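Local coordinates for protein N-acetyl-beta-D glucosaminidase (Rhizomucor miehei CAU432, PDB 4ZM6) that probably hydrolyses terminal N-acetyl-beta-D-glucosamine residues as a family 3 glycosidase and carries a GCN5-related glucosamine N-acetyltransferase region that binds acetyl coenzyme A, at residues M233-F238 with P248-D253; E366-V371 with E500-A505; I752-D757 with R809-G814. All coordinates share one frame; numbering follows the deposited sequence.

Contact 1: residues M233-F238 with P248-D253; sequences MLLPHF and PEIVRD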
loop_
_atom_site.group_PDB
_atom_site.type_symbol
_atom_site.label_atom_id
_atom_site.label_comp_id
_atom_site.label_asym_id
_atom_site.label_seq_id
_atom_site.Cartn_x
_atom_site.Cartn_y
_atom_site.Cartn_z
ATOM N N MET A 233 -22.904 -12.008 -12.762
ATOM C CA MET A 233 -23.516 -10.855 -12.101
ATOM C C MET A 233 -23.654 -9.672 -13.057
ATOM O O MET A 233 -22.820 -9.472 -13.943
ATOM C CB MET A 233 -22.730 -10.461 -10.842
ATOM C CG MET A 233 -21.218 -10.622 -10.941
ATOM S SD MET A 233 -20.473 -11.018 -9.345
ATOM C CE MET A 233 -19.219 -12.189 -9.854
ATOM N N LEU A 234 -24.728 -8.908 -12.874
ATOM C CA LEU A 234 -25.051 -7.785 -13.742
ATOM C C LEU A 234 -24.394 -6.527 -13.186
ATOM O O LEU A 234 -24.590 -6.176 -12.018
ATOM C CB LEU A 234 -26.576 -7.610 -13.827
ATOM C CG LEU A 234 -27.197 -6.927 -15.055
ATOM C CD1 LEU A 234 -26.761 -5.477 -15.173
ATOM C CD2 LEU A 234 -26.883 -7.686 -16.335
ATOM N N LEU A 235 -23.611 -5.859 -14.033
ATOM C CA LEU A 235 -22.905 -4.633 -13.659
ATOM C C LEU A 235 -23.327 -3.496 -14.590
ATOM O O LEU A 235 -22.699 -3.273 -15.629
ATOM C CB LEU A 235 -21.394 -4.866 -13.721
ATOM C CG LEU A 235 -20.866 -5.773 -12.600
ATOM C CD1 LEU A 235 -19.997 -6.896 -13.144
ATOM C CD2 LEU A 235 -20.118 -4.968 -11.542
ATOM N N PRO A 236 -24.406 -2.778 -14.222
ATOM C CA PRO A 236 -24.995 -1.741 -15.076
ATOM C C PRO A 236 -24.021 -0.669 -15.564
ATOM O O PRO A 236 -24.153 -0.208 -16.697
ATOM C CB PRO A 236 -26.071 -1.121 -14.179
ATOM C CG PRO A 236 -26.467 -2.224 -13.267
ATOM C CD PRO A 236 -25.190 -2.963 -12.986
ATOM N N HIS A 237 -23.054 -0.285 -14.729
ATOM C CA HIS A 237 -22.046 0.708 -15.123
ATOM C C HIS A 237 -21.046 0.192 -16.169
ATOM O O HIS A 237 -20.270 0.975 -16.706
ATOM C CB HIS A 237 -21.275 1.220 -13.904
ATOM C CG HIS A 237 -22.086 2.075 -12.980
ATOM N ND1 HIS A 237 -22.617 1.601 -11.797
ATOM C CD2 HIS A 237 -22.439 3.380 -13.054
ATOM C CE1 HIS A 237 -23.267 2.576 -11.187
ATOM N NE2 HIS A 237 -23.175 3.665 -11.928
ATOM N N PHE A 238 -21.057 -1.115 -16.439
ATOM C CA PHE A 238 -20.187 -1.723 -17.456
ATOM C C PHE A 238 -21.003 -2.282 -18.620
ATOM O O PHE A 238 -20.745 -1.960 -19.778
ATOM C CB PHE A 238 -19.352 -2.852 -16.839
ATOM C CG PHE A 238 -18.385 -2.392 -15.784
ATOM C CD1 PHE A 238 -18.828 -2.080 -14.504
ATOM C CD2 PHE A 238 -17.030 -2.286 -16.066
ATOM C CE1 PHE A 238 -17.943 -1.660 -13.530
ATOM C CE2 PHE A 238 -16.139 -1.866 -15.095
ATOM C CZ PHE A 238 -16.596 -1.552 -13.825
ATOM N N PRO A 248 -18.077 -8.464 -22.762
ATOM C CA PRO A 248 -16.673 -8.150 -23.050
ATOM C C PRO A 248 -16.131 -6.964 -22.239
ATOM O O PRO A 248 -14.915 -6.815 -22.116
ATOM C CB PRO A 248 -16.688 -7.817 -24.546
ATOM C CG PRO A 248 -18.059 -7.299 -24.792
ATOM C CD PRO A 248 -18.957 -8.094 -23.886
ATOM N N GLU A 249 -17.022 -6.140 -21.693
ATOM C CA GLU A 249 -16.619 -5.019 -20.844
ATOM C C GLU A 249 -15.983 -5.510 -19.546
ATOM O O GLU A 249 -15.142 -4.827 -18.960
ATOM C CB GLU A 249 -17.815 -4.114 -20.519
ATOM C CG GLU A 249 -18.400 -3.373 -21.716
ATOM C CD GLU A 249 -19.462 -4.161 -22.464
ATOM O OE1 GLU A 249 -20.140 -3.558 -23.319
ATOM O OE2 GLU A 249 -19.617 -5.376 -22.207
ATOM N N ILE A 250 -16.401 -6.689 -19.096
ATOM C CA ILE A 250 -15.875 -7.294 -17.877
ATOM C C ILE A 250 -14.693 -8.216 -18.171
ATOM O O ILE A 250 -13.667 -8.146 -17.504
ATOM C CB ILE A 250 -16.972 -8.100 -17.155
ATOM C CG1 ILE A 250 -18.149 -7.190 -16.768
ATOM C CG2 ILE A 250 -16.404 -8.827 -15.941
ATOM C CD1 ILE A 250 -17.810 -6.074 -15.807
ATOM N N VAL A 251 -14.839 -9.081 -19.167
ATOM C CA VAL A 251 -13.828 -10.099 -19.440
ATOM C C VAL A 251 -12.621 -9.517 -20.180
ATOM O O VAL A 251 -11.515 -9.533 -19.652
ATOM C CB VAL A 251 -14.419 -11.290 -20.223
ATOM C CG1 VAL A 251 -13.348 -12.338 -20.503
ATOM C CG2 VAL A 251 -15.578 -11.906 -19.450
ATOM N N ARG A 252 -12.829 -9.000 -21.390
ATOM C CA ARG A 252 -11.719 -8.494 -22.207
ATOM C C ARG A 252 -11.176 -7.175 -21.668
ATOM O O ARG A 252 -9.991 -7.063 -21.348
ATOM C CB ARG A 252 -12.150 -8.309 -23.668
ATOM N N ASP A 253 -12.058 -6.188 -21.561
ATOM C CA ASP A 253 -11.667 -4.822 -21.210
ATOM C C ASP A 253 -11.049 -4.699 -19.822
ATOM O O ASP A 253 -10.133 -3.905 -19.618
ATOM C CB ASP A 253 -12.875 -3.883 -21.302
ATOM C CG ASP A 253 -13.407 -3.749 -22.713
ATOM O OD1 ASP A 253 -12.851 -4.401 -23.627
ATOM O OD2 ASP A 253 -14.387 -2.992 -22.903
#
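Two torsions of Ile250 carry its end toward Leu235 and Phe238. CG1 lies beside the backbone N (chi1 -60°), and a second turn at chi2 (-62°) swings CD1 forward. Phe238 also holds its CG beside its own backbone N (chi1 -64°), and its CB faces the incoming methyl. The contact closes a strand-to-helix loop of the TIM-barrel-type N-terminal domain of family 3 glycosidases. Residues 233-238 follow strand 227-230, and residues 248-253 lead into helix 251-258.

Within the first segment, Phe238 N hydrogen-bonds to Leu235 O at 2.8 Å. The side chains of both residues meet Ile250 CD1. Across the contact, the side chains touch through apolar atoms. Ile250 crosses both partners at about a right angle. Leu205 of helix 202-207 touches both Leu235 and Phe238, while Phe181 of strand 178-181 packs on Ile250.

Glu249 sets its CG against Phe238 O, 3.4 Å away, in a separate van der Waals contact. Its chain then bends at chi2. The carboxylate is held elsewhere, by OE2 on Asn239 ND2. Ile250 CD1 itself sits 3.5 Å from Leu235 CD1 and 3.7 Å from Phe238 CB.

Contact 2: residues E366-V371 with E500-A505; sequences ELYDRV and EYTPPA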
loop_
_atom_site.group_PDB
_atom_site.type_symbol
_atom_site.label_atom_id
_atom_site.label_comp_id
_atom_site.label_asym_id
_atom_site.label_seq_id
_atom_site.Cartn_x
_atom_site.Cartn_y
_atom_site.Cartn_z
ATOM N N GLU A 366 -5.839 -29.965 15.208
ATOM C CA GLU A 366 -5.015 -28.841 15.653
ATOM C C GLU A 366 -5.576 -27.494 15.211
ATOM O O GLU A 366 -5.611 -26.549 16.001
ATOM C CB GLU A 366 -3.575 -28.995 15.149
ATOM C CG GLU A 366 -2.770 -30.036 15.915
ATOM C CD GLU A 366 -1.459 -30.423 15.237
ATOM O OE1 GLU A 366 -1.231 -30.058 14.058
ATOM O OE2 GLU A 366 -0.650 -31.109 15.898
ATOM N N LEU A 367 -6.014 -27.405 13.959
ATOM C CA LEU A 367 -6.534 -26.148 13.438
ATOM C C LEU A 367 -7.880 -25.801 14.036
ATOM O O LEU A 367 -8.067 -24.682 14.513
ATOM C CB LEU A 367 -6.644 -26.170 11.910
ATOM C CG LEU A 367 -5.326 -26.156 11.127
ATOM C CD1 LEU A 367 -5.612 -25.977 9.640
ATOM C CD2 LEU A 367 -4.378 -25.072 11.631
ATOM N N TYR A 368 -8.811 -26.753 14.027
ATOM C CA TYR A 368 -10.188 -26.470 14.448
ATOM C C TYR A 368 -10.301 -25.989 15.893
ATOM O O TYR A 368 -11.238 -25.273 16.215
ATOM C CB TYR A 368 -11.116 -27.663 14.193
ATOM C CG TYR A 368 -11.641 -27.729 12.771
ATOM C CD1 TYR A 368 -12.595 -26.820 12.317
ATOM C CD2 TYR A 368 -11.191 -28.697 11.877
ATOM C CE1 TYR A 368 -13.081 -26.875 11.020
ATOM C CE2 TYR A 368 -11.672 -28.758 10.578
ATOM C CZ TYR A 368 -12.616 -27.845 10.155
ATOM O OH TYR A 368 -13.099 -27.903 8.867
ATOM N N ASP A 369 -9.347 -26.351 16.750
ATOM C CA ASP A 369 -9.297 -25.816 18.122
ATOM C C ASP A 369 -9.038 -24.306 18.171
ATOM O O ASP A 369 -9.245 -23.666 19.210
ATOM C CB ASP A 369 -8.209 -26.518 18.941
ATOM C CG ASP A 369 -8.567 -27.945 19.305
ATOM O OD1 ASP A 369 -9.710 -28.378 19.047
ATOM O OD2 ASP A 369 -7.698 -28.642 19.864
ATOM N N ARG A 370 -8.564 -23.751 17.059
ATOM C CA ARG A 370 -8.267 -22.325 16.948
ATOM C C ARG A 370 -9.313 -21.573 16.103
ATOM O O ARG A 370 -9.103 -20.407 15.763
ATOM C CB ARG A 370 -6.877 -22.141 16.317
ATOM C CG ARG A 370 -5.753 -22.948 16.968
ATOM C CD ARG A 370 -4.497 -22.993 16.101
ATOM N NE ARG A 370 -3.945 -21.665 15.801
ATOM C CZ ARG A 370 -3.075 -21.398 14.823
ATOM N NH1 ARG A 370 -2.646 -22.358 14.005
ATOM N NH2 ARG A 370 -2.643 -20.151 14.647
ATOM N N VAL A 371 -10.422 -22.237 15.762
ATOM C CA VAL A 371 -11.421 -21.674 14.833
ATOM C C VAL A 371 -12.620 -20.979 15.502
ATOM O O VAL A 371 -12.813 -19.781 15.305
ATOM C CB VAL A 371 -11.915 -22.737 13.825
ATOM C CG1 VAL A 371 -13.174 -22.280 13.100
ATOM C CG2 VAL A 371 -10.817 -23.056 12.817
ATOM N N GLU A 500 -18.875 -22.994 10.140
ATOM C CA GLU A 500 -19.208 -24.136 9.280
ATOM C C GLU A 500 -19.792 -25.265 10.119
ATOM O O GLU A 500 -19.499 -25.372 11.312
ATOM C CB GLU A 500 -17.986 -24.644 8.505
ATOM C CG GLU A 500 -16.844 -25.148 9.372
ATOM C CD GLU A 500 -15.617 -25.493 8.551
ATOM O OE1 GLU A 500 -15.298 -26.697 8.431
ATOM O OE2 GLU A 500 -14.984 -24.557 8.012
ATOM N N TYR A 501 -20.605 -26.108 9.486
ATOM C CA TYR A 501 -21.314 -27.172 10.198
ATOM C C TYR A 501 -20.665 -28.544 10.037
ATOM O O TYR A 501 -21.324 -29.574 10.207
ATOM C CB TYR A 501 -22.796 -27.224 9.787
ATOM C CG TYR A 501 -23.057 -27.261 8.296
ATOM C CD1 TYR A 501 -22.477 -28.228 7.480
ATOM C CD2 TYR A 501 -23.902 -26.337 7.705
ATOM C CE1 TYR A 501 -22.724 -28.259 6.118
ATOM C CE2 TYR A 501 -24.156 -26.361 6.347
ATOM C CZ TYR A 501 -23.566 -27.324 5.559
ATOM O OH TYR A 501 -23.813 -27.351 4.209
ATOM N N THR A 502 -19.371 -28.552 9.728
ATOM C CA THR A 502 -18.608 -29.791 9.633
ATOM C C THR A 502 -18.469 -30.448 11.018
ATOM O O THR A 502 -18.500 -29.758 12.041
ATOM C CB THR A 502 -17.210 -29.525 9.032
ATOM O OG1 THR A 502 -16.509 -28.563 9.833
ATOM C CG2 THR A 502 -17.329 -29.001 7.598
ATOM N N PRO A 503 -18.326 -31.787 11.062
ATOM C CA PRO A 503 -18.152 -32.473 12.359
ATOM C C PRO A 503 -17.012 -31.940 13.252
ATOM O O PRO A 503 -17.211 -31.776 14.459
ATOM C CB PRO A 503 -17.903 -33.935 11.964
ATOM C CG PRO A 503 -18.477 -34.080 10.598
ATOM C CD PRO A 503 -18.433 -32.734 9.936
ATOM N N PRO A 504 -15.825 -31.680 12.679
ATOM C CA PRO A 504 -14.783 -31.118 13.545
ATOM C C PRO A 504 -15.038 -29.681 14.030
ATOM O O PRO A 504 -14.567 -29.307 15.107
ATOM C CB PRO A 504 -13.519 -31.191 12.678
ATOM C CG PRO A 504 -14.000 -31.331 11.280
ATOM C CD PRO A 504 -15.299 -32.066 11.358
ATOM N N ALA A 505 -15.767 -28.884 13.255
ATOM C CA ALA A 505 -16.140 -27.544 13.700
ATOM C C ALA A 505 -17.116 -27.625 14.876
ATOM O O ALA A 505 -17.045 -26.821 15.812
ATOM C CB ALA A 505 -16.739 -26.741 12.558
#
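Tyr368 and Ala505 mark the closest backbone approach, with their CA atoms 6.1 Å apart. Tyr368 belongs to helix 357-368. A type I beta turn runs from Tyr368 to Val371 and is closed by Val371 N hydrogen-bonding to Tyr368 O. On the other segment the chain passes from loop to helix. Thr502 is the N-cap, and Pro503, Pro504 and Ala505 form the first turn of helix 503-513.

The Tyr368 ring lies over that first turn. Pro504 CB makes a CH-pi contact over the face, 3.9 Å from the centroid of the Tyr368 ring. Ala505 N lies over the same face, near the rim. Ala505 CB also meets Tyr368 CE1, at 4.0 Å.

The two helices are connected to the mixed sheet that probably forms the alpha/beta domain following the barrel, as in other family 3 glycosidases. Helix 357-368 leads into strand 373-377, an outermost strand of that sheet. Helix 503-513 follows the antiparallel neighbour, strand 494-497. Pro97 also touches Tyr368, so the barrel domain reaches this contact.

Glu500 OE1 accepts two hydrogen bonds. Tyr368 OH gives one at 2.5 Å, reaching the oxygen from 37° out of the carboxylate plane. Thr502 OG1 gives the other at 2.6 Å, to the anti lone pair. Ring and carboxylate planes stand 77° apart, with the carboxylate carbon at the ring edge. Glu500 chi1 of 61° places CG between the backbone N and the carbonyl carbon, and the chain extends from there to the tyrosine hydroxyl. The second oxygen, OE2, accepts from Gly98 N, so both oxygens of this buried carboxylate have donors.

Contact 3: residues I752-D757 with R809-G814; sequences IVARQD and RGIGIG. With SO4 (sulfate ion), chain D.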
loop_
_atom_site.group_PDB
_atom_site.type_symbol
_atom_site.label_atom_id
_atom_site.label_comp_id
_atom_site.label_asym_id
_atom_site.label_seq_id
_atom_site.Cartn_x
_atom_site.Cartn_y
_atom_site.Cartn_z
ATOM N N ILE A 752 42.851 -14.713 0.788
ATOM C CA ILE A 752 44.051 -15.513 0.596
ATOM C C ILE A 752 43.833 -16.516 -0.522
ATOM O O ILE A 752 42.767 -17.107 -0.639
ATOM C CB ILE A 752 44.408 -16.289 1.878
ATOM C CG1 ILE A 752 44.520 -15.333 3.066
ATOM C CG2 ILE A 752 45.703 -17.074 1.697
ATOM C CD1 ILE A 752 45.475 -14.177 2.840
ATOM N N VAL A 753 44.863 -16.704 -1.334
ATOM C CA VAL A 753 44.836 -17.683 -2.399
ATOM C C VAL A 753 46.089 -18.533 -2.324
ATOM O O VAL A 753 47.124 -18.077 -1.835
ATOM C CB VAL A 753 44.776 -17.023 -3.792
ATOM C CG1 VAL A 753 43.416 -16.385 -4.020
ATOM C CG2 VAL A 753 45.889 -15.997 -3.966
ATOM N N ALA A 754 45.971 -19.774 -2.793
ATOM C CA ALA A 754 47.119 -20.627 -3.057
ATOM C C ALA A 754 47.428 -20.532 -4.544
ATOM O O ALA A 754 46.507 -20.540 -5.364
ATOM C CB ALA A 754 46.820 -22.062 -2.666
ATOM N N ARG A 755 48.715 -20.410 -4.879
ATOM C CA ARG A 755 49.177 -20.380 -6.275
ATOM C C ARG A 755 50.244 -21.438 -6.517
ATOM O O ARG A 755 50.939 -21.857 -5.590
ATOM C CB ARG A 755 49.752 -19.012 -6.633
ATOM C CG ARG A 755 48.732 -17.894 -6.696
ATOM C CD ARG A 755 49.388 -16.570 -7.058
ATOM N NE ARG A 755 48.631 -15.853 -8.091
ATOM C CZ ARG A 755 47.915 -14.745 -7.904
ATOM N NH1 ARG A 755 47.282 -14.208 -8.936
ATOM N NH2 ARG A 755 47.826 -14.160 -6.709
ATOM N N GLN A 756 50.380 -21.858 -7.771
ATOM C CA GLN A 756 51.394 -22.836 -8.132
ATOM C C GLN A 756 52.745 -22.148 -8.215
ATOM O O GLN A 756 52.869 -21.099 -8.845
ATOM C CB GLN A 756 51.064 -23.497 -9.476
ATOM C CG GLN A 756 51.991 -24.649 -9.851
ATOM C CD GLN A 756 52.061 -25.723 -8.780
ATOM O OE1 GLN A 756 53.138 -26.070 -8.287
ATOM N NE2 GLN A 756 50.904 -26.238 -8.399
ATOM N N ASP A 757 53.747 -22.738 -7.565
ATOM C CA ASP A 757 55.143 -22.274 -7.634
ATOM C C ASP A 757 55.401 -20.980 -6.864
ATOM O O ASP A 757 56.145 -20.981 -5.881
ATOM C CB ASP A 757 55.617 -22.108 -9.090
ATOM C CG ASP A 757 55.416 -23.357 -9.919
ATOM O OD1 ASP A 757 55.621 -24.471 -9.388
ATOM O OD2 ASP A 757 55.049 -23.219 -11.105
ATOM N N ARG A 809 46.263 -33.179 -3.197
ATOM C CA ARG A 809 47.660 -32.777 -3.020
ATOM C C ARG A 809 47.907 -32.233 -1.615
ATOM O O ARG A 809 49.019 -31.812 -1.296
ATOM C CB ARG A 809 48.043 -31.714 -4.049
ATOM C CG ARG A 809 47.821 -32.138 -5.491
ATOM C CD ARG A 809 47.990 -30.972 -6.450
ATOM N NE ARG A 809 49.358 -30.460 -6.437
ATOM C CZ ARG A 809 49.725 -29.259 -6.878
ATOM N NH1 ARG A 809 48.824 -28.418 -7.375
ATOM N NH2 ARG A 809 51.001 -28.898 -6.813
ATOM N N GLY A 810 46.868 -32.240 -0.780
ATOM C CA GLY A 810 46.969 -31.749 0.595
ATOM C C GLY A 810 46.870 -30.235 0.729
ATOM O O GLY A 810 47.148 -29.686 1.800
ATOM N N ILE A 811 46.459 -29.566 -0.352
ATOM C CA ILE A 811 46.403 -28.105 -0.400
ATOM C C ILE A 811 45.369 -27.540 0.567
ATOM O O ILE A 811 45.671 -26.628 1.337
ATOM C CB ILE A 811 46.082 -27.594 -1.821
ATOM C CG1 ILE A 811 47.254 -27.894 -2.762
ATOM C CG2 ILE A 811 45.776 -26.099 -1.802
ATOM C CD1 ILE A 811 46.986 -27.596 -4.220
ATOM N N GLY A 812 44.155 -28.081 0.518
ATOM C CA GLY A 812 43.073 -27.629 1.384
ATOM C C GLY A 812 43.478 -27.541 2.841
ATOM O O GLY A 812 43.184 -26.558 3.515
ATOM N N ILE A 813 44.176 -28.563 3.323
ATOM C CA ILE A 813 44.598 -28.602 4.726
ATOM C C ILE A 813 45.759 -27.627 4.910
ATOM O O ILE A 813 45.913 -27.023 5.976
ATOM C CB ILE A 813 45.022 -30.018 5.199
ATOM C CG1 ILE A 813 44.097 -31.104 4.623
ATOM C CG2 ILE A 813 45.016 -30.085 6.725
ATOM C CD1 ILE A 813 44.660 -31.876 3.441
ATOM N N GLY A 814 46.569 -27.489 3.862
ATOM C CA GLY A 814 47.653 -26.521 3.837
ATOM C C GLY A 814 47.173 -25.095 3.986
ATOM O O GLY A 814 47.578 -24.389 4.915
HETATM S S SO4 D . 42.691 -31.608 -0.893
HETATM O O1 SO4 D . 43.713 -31.005 -1.785
HETATM O O2 SO4 D . 42.495 -33.019 -1.281
HETATM O O3 SO4 D . 41.401 -30.891 -1.032
HETATM O O4 SO4 D . 43.164 -31.557 0.511
#
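Arg809 meets Gln756 at the edge of its guanidinium, whose NH1 is paired with Glu806 OE1 and NE with Glu709 OE1. These two salt bridges would hold the group in one orientation. The Gln756 amide and the guanidinium are nearly coplanar, with planes only 23° apart. Gln756 CG is anti to its backbone N (chi1 -173°), and the chain bends back at chi2, which brings the amide to the arginine.

The apolar half of the contact is light. Ala754 on strand 751-756 points its CB at Ile811, whose CG2 is 4.3 Å away. The CA atoms of Ala754 and Ile811 are 8.0 Å apart, a helix resting on a sheet. Ile711 of the neighbouring strand 711-715 and Ile764 of strand 763-771 also touch Ile811, so this side chain sits on three adjacent strands.

Gly810 is the N-cap of helix 811-825, with a positive phi. Its carbonyl O receives Gly814 N at 3.1 Å. A sulfate ion, probably from the crystallisation liquor, lies at this helix start. Ile811 N makes a weak hydrogen bond of 3.4 Å to sulfate O1, and Gly808 N also hydrogen-bonds to the ion.

A glycine-rich turn leading from a strand into a helix start, with an anion at its backbone N-H groups, is characteristic of the pyrophosphate-binding loop of the GNAT fold. Gly624, Lys625 and Gly626 bind acetyl-CoA in the other N-acetyltransferase region of this chain. The sulfate is consistent with a similar anion site here.

The three contacts follow one another along the chain, and none touches another or shares a helix or strand with it. Contact 2 is the buried one, while contacts 1 and 3 are partly buried and lie farther from the chain centre. Contact 1 joins a loop to the start of the helix that follows it. Contact 2 joins two helices through segments 129 residues apart along the chain, and contact 3 sets a helix start against a strand. Contact 1 relies on apolar side chains, contact 2 adds a shared carboxylate oxygen to ring packing, and contact 3 has a small apolar touch beside a charged arginine. Contacts 1 and 3, about 71 Å apart between centres, belong to the glycosidase and acetyltransferase parts.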